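Local coordinates for protein 6-carboxyhexanoate--coa ligase (Bacillus subtilis, PDB 5G1F) that belongs to the 6-carboxyhexanoate--CoA ligase family and binds pimelic acid in a pocket beside its mixed beta sheet, at residues L192-D197 with E225-F230. Sequence-based numbering, arbitrary orientation.
Sequences LCWSDD and EGCRVF. With PML (pimelic acid), chain C.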
ATOM      1  N   LEU A 192      -3.772   4.585  -6.196  1.00 47.42           N
ATOM      2  CA  LEU A 192      -5.103   4.847  -5.659  1.00 47.38           C
ATOM      3  C   LEU A 192      -5.420   3.715  -4.697  1.00 47.28           C
ATOM      4  O   LEU A 192      -5.281   2.542  -5.041  1.00 46.95           O
ATOM      5  CB  LEU A 192      -6.121   4.836  -6.802  1.00 49.67           C
ATOM      6  CG  LEU A 192      -7.608   4.778  -6.442  1.00 49.52           C
ATOM      7  CD1 LEU A 192      -8.002   6.063  -5.740  1.00 50.63           C
ATOM      8  CD2 LEU A 192      -8.444   4.549  -7.679  1.00 49.53           C
ATOM      9  N   CYS A 193      -5.886   4.049  -3.511  1.00 47.93           N
ATOM     10  CA  CYS A 193      -6.000   3.048  -2.470  1.00 48.76           C
ATOM     11  C   CYS A 193      -7.103   3.393  -1.492  1.00 49.62           C
ATOM     12  O   CYS A 193      -7.162   4.491  -0.984  1.00 52.42           O
ATOM     13  CB  CYS A 193      -4.674   2.907  -1.704  1.00 49.66           C
ATOM     14  SG  CYS A 193      -4.745   1.652  -0.388  1.00 51.54           S
ATOM     15  N   TRP A 194      -7.930   2.420  -1.164  1.00 50.94           N
ATOM     16  CA  TRP A 194      -8.666   2.483   0.063  1.00 51.12           C
ATOM     17  C   TRP A 194      -8.839   1.084   0.620  1.00 53.20           C
ATOM     18  O   TRP A 194      -8.565   0.086  -0.069  1.00 53.55           O
ATOM     19  CB  TRP A 194      -9.994   3.231  -0.125  1.00 51.89           C
ATOM     20  CG  TRP A 194     -10.992   2.569  -1.035  1.00 50.57           C
ATOM     21  CD1 TRP A 194     -12.009   1.732  -0.662  1.00 51.89           C
ATOM     22  CD2 TRP A 194     -11.150   2.791  -2.433  1.00 49.36           C
ATOM     23  NE1 TRP A 194     -12.749   1.354  -1.764  1.00 52.70           N
ATOM     24  CE2 TRP A 194     -12.240   1.996  -2.866  1.00 51.46           C
ATOM     25  CE3 TRP A 194     -10.464   3.553  -3.371  1.00 48.39           C
ATOM     26  CZ2 TRP A 194     -12.669   1.975  -4.197  1.00 51.37           C
ATOM     27  CZ3 TRP A 194     -10.879   3.512  -4.701  1.00 49.48           C
ATOM     28  CH2 TRP A 194     -11.962   2.719  -5.100  1.00 50.36           C
ATOM     29  N   SER A 195      -9.272   1.024   1.876  1.00 56.09           N
ATOM     30  CA  SER A 195      -9.189  -0.181   2.677  1.00 57.92           C
ATOM     31  C   SER A 195     -10.298  -1.174   2.360  1.00 62.99           C
ATOM     32  O   SER A 195     -11.383  -0.792   1.922  1.00 61.66           O
ATOM     33  CB  SER A 195      -9.280   0.175   4.146  1.00 58.15           C
ATOM     34  OG  SER A 195      -9.042  -0.976   4.915  1.00 60.68           O
ATOM     35  N   ASP A 196     -10.018  -2.452   2.612  1.00 66.63           N
ATOM     36  CA  ASP A 196     -11.018  -3.499   2.486  1.00 70.84           C
ATOM     37  C   ASP A 196     -11.658  -3.787   3.837  1.00 72.11           C
ATOM     38  O   ASP A 196     -12.644  -4.529   3.929  1.00 73.91           O
ATOM     39  CB  ASP A 196     -10.421  -4.782   1.876  1.00 77.29           C
ATOM     40  CG  ASP A 196      -9.204  -5.319   2.638  1.00 80.72           C
ATOM     41  OD1 ASP A 196      -8.613  -4.606   3.476  1.00 83.43           O
ATOM     42  OD2 ASP A 196      -8.813  -6.473   2.359  1.00 86.54           O
ATOM     43  N   ASP A 197     -11.113  -3.163   4.877  1.00 68.21           N
ATOM     44  CA  ASP A 197     -11.683  -3.210   6.218  1.00 69.67           C
ATOM     45  C   ASP A 197     -13.013  -2.446   6.287  1.00 71.35           C
ATOM     46  O   ASP A 197     -13.050  -1.248   6.020  1.00 71.35           O
ATOM     47  CB  ASP A 197     -10.653  -2.620   7.192  1.00 70.38           C
ATOM     48  CG  ASP A 197     -11.079  -2.697   8.655  1.00 73.29           C
ATOM     49  OD1 ASP A 197     -12.283  -2.682   8.982  1.00 77.34           O
ATOM     50  OD2 ASP A 197     -10.174  -2.680   9.498  1.00 73.75           O
ATOM     51  N   GLU A 225     -15.348  -3.964  -0.033  1.00 76.45           N
ATOM     52  CA  GLU A 225     -14.560  -3.740  -1.245  1.00 73.86           C
ATOM     53  C   GLU A 225     -13.552  -2.638  -0.958  1.00 71.66           C
ATOM     54  O   GLU A 225     -13.915  -1.535  -0.556  1.00 71.11           O
ATOM     55  CB  GLU A 225     -15.444  -3.331  -2.424  1.00 76.45           C
ATOM     56  CG  GLU A 225     -16.300  -4.450  -2.999  1.00 80.32           C
ATOM     57  CD  GLU A 225     -17.120  -5.156  -1.939  1.00 84.84           C
ATOM     58  OE1 GLU A 225     -17.683  -4.472  -1.067  1.00 90.30           O
ATOM     59  OE2 GLU A 225     -17.199  -6.396  -1.959  1.00 91.09           O
ATOM     60  N   GLY A 226     -12.281  -2.985  -1.074  1.00 68.51           N
ATOM     61  CA  GLY A 226     -11.200  -2.016  -1.023  1.00 64.76           C
ATOM     62  C   GLY A 226     -10.533  -1.977  -2.384  1.00 61.54           C
ATOM     63  O   GLY A 226     -11.011  -2.591  -3.335  1.00 62.24           O
ATOM     64  N   CYS A 227      -9.403  -1.296  -2.475  1.00 58.15           N
ATOM     65  CA  CYS A 227      -8.763  -1.072  -3.758  1.00 55.91           C
ATOM     66  C   CYS A 227      -7.310  -0.697  -3.557  1.00 53.51           C
ATOM     67  O   CYS A 227      -6.966   0.028  -2.623  1.00 52.78           O
ATOM     68  CB  CYS A 227      -9.495   0.056  -4.470  1.00 55.88           C
ATOM     69  SG  CYS A 227      -8.723   0.690  -5.957  1.00 55.37           S
ATOM     70  N   ARG A 228      -6.445  -1.258  -4.383  1.00 53.24           N
ATOM     71  CA  ARG A 228      -5.088  -0.737  -4.529  1.00 51.90           C
ATOM     72  C   ARG A 228      -4.568  -0.888  -5.950  1.00 50.68           C
ATOM     73  O   ARG A 228      -4.400  -2.013  -6.456  1.00 48.18           O
ATOM     74  CB  ARG A 228      -4.121  -1.426  -3.571  1.00 53.84           C
ATOM     75  CG  ARG A 228      -2.687  -0.944  -3.759  1.00 57.39           C
ATOM     76  CD  ARG A 228      -1.778  -1.342  -2.608  1.00 56.69           C
ATOM     77  NE  ARG A 228      -1.749  -0.319  -1.558  1.00 58.69           N
ATOM     78  CZ  ARG A 228      -1.825  -0.584  -0.257  1.00 58.68           C
ATOM     79  NH1 ARG A 228      -1.949  -1.838   0.161  1.00 56.62           N
ATOM     80  NH2 ARG A 228      -1.795   0.404   0.630  1.00 60.23           N
ATOM     81  N   VAL A 229      -4.307   0.247  -6.594  1.00 49.28           N
ATOM     82  CA  VAL A 229      -4.003   0.261  -8.031  1.00 50.07           C
ATOM     83  C   VAL A 229      -2.824   1.189  -8.261  1.00 48.44           C
ATOM     84  O   VAL A 229      -2.826   2.302  -7.751  1.00 46.33           O
ATOM     85  CB  VAL A 229      -5.150   0.844  -8.867  1.00 51.35           C
ATOM     86  CG1 VAL A 229      -4.746   0.911 -10.330  1.00 52.43           C
ATOM     87  CG2 VAL A 229      -6.400   0.026  -8.695  1.00 54.02           C
ATOM     88  N   PHE A 230      -1.830   0.710  -9.011  1.00 46.73           N
ATOM     89  CA  PHE A 230      -0.708   1.525  -9.430  1.00 45.94           C
ATOM     90  C   PHE A 230      -0.825   1.803 -10.897  1.00 46.40           C
ATOM     91  O   PHE A 230      -0.983   0.867 -11.673  1.00 46.18           O
ATOM     92  CB  PHE A 230       0.586   0.769  -9.208  1.00 46.16           C
ATOM     93  CG  PHE A 230       0.738   0.212  -7.826  1.00 47.63           C
ATOM     94  CD1 PHE A 230       0.108   0.805  -6.731  1.00 48.78           C
ATOM     95  CD2 PHE A 230       1.643  -0.805  -7.592  1.00 49.02           C
ATOM     96  CE1 PHE A 230       0.313   0.318  -5.452  1.00 47.27           C
ATOM     97  CE2 PHE A 230       1.893  -1.249  -6.308  1.00 48.71           C
ATOM     98  CZ  PHE A 230       1.220  -0.695  -5.241  1.00 47.66           C
TER
HETATM   99  C1  PML C 301      -4.384   6.379   6.130  1.00 60.65           C
HETATM  100  O11 PML C 301      -3.696   7.165   5.453  1.00 69.67           O
HETATM  101  O12 PML C 301      -5.151   6.793   7.025  1.00 61.58           O
HETATM  102  C2  PML C 301      -4.281   4.892   5.855  1.00 66.64           C
HETATM  103  C3  PML C 301      -5.171   4.486   4.675  1.00 61.80           C
HETATM  104  C4  PML C 301      -4.743   3.146   4.088  1.00 66.33           C
HETATM  105  C5  PML C 301      -5.766   2.045   4.293  1.00 73.49           C
HETATM  106  C6  PML C 301      -5.169   0.662   4.010  1.00 74.69           C
HETATM  107  C7  PML C 301      -5.680  -0.363   5.005  1.00 83.85           C
HETATM  108  O71 PML C 301      -5.311  -0.313   6.208  1.00 75.12           O
HETATM  109  O72 PML C 301      -6.451  -1.251   4.579  1.00107.17           O
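Trp194 and Cys227 face each other as a hydrogen-bonded pair where strands 188-194 and 227-232 run antiparallel inside the mixed sheet; the short strand axes pass 4.5 Å apart, with N-to-C directions 167° apart. Cys227 N donates to Trp194 O at 2.9 Å, and Trp194 N returns a bond to Cys227 O. Two residues along, past the non-hydrogen-bonded pair Cys193 and Arg228, Leu192 and Val229 exchange two more. Both hydrogen-bonded pairs project to the same side of the sheet.

On the other side, Cys193 SG lies over one face of the Arg228 guanidinium, 3.4 Å from NH2; Arg228 is salt-bridged to Glu191. Beyond the strand, Ser195 OG accepts from Asp197 N in an ST turn and donates to pimelic acid O72 at 2.6 Å, consistent with the turn orienting the hydroxyl toward the ligand carboxylate.

From CB, the Trp194 side chain enters with CG between the backbone N and carbonyl carbon (chi1 65°), which swings the indole across to the neighbouring strand. CD1 lies against Glu225 O and Gly226 CA, while NE1 gives a weak, bent bond to Glu225 O (3.3 Å, 132° at the hydrogen). Further out, the six-membered ring lies under Cys227 CB, a CH-pi contact 3.5 Å from the centroid and nearly on the ring normal. CZ3 and CH2 also meet Cys227 SG, over the same face, 4.1 Å from the centroid. Dispersion, rather than a strong polar bond, therefore probably places the indole.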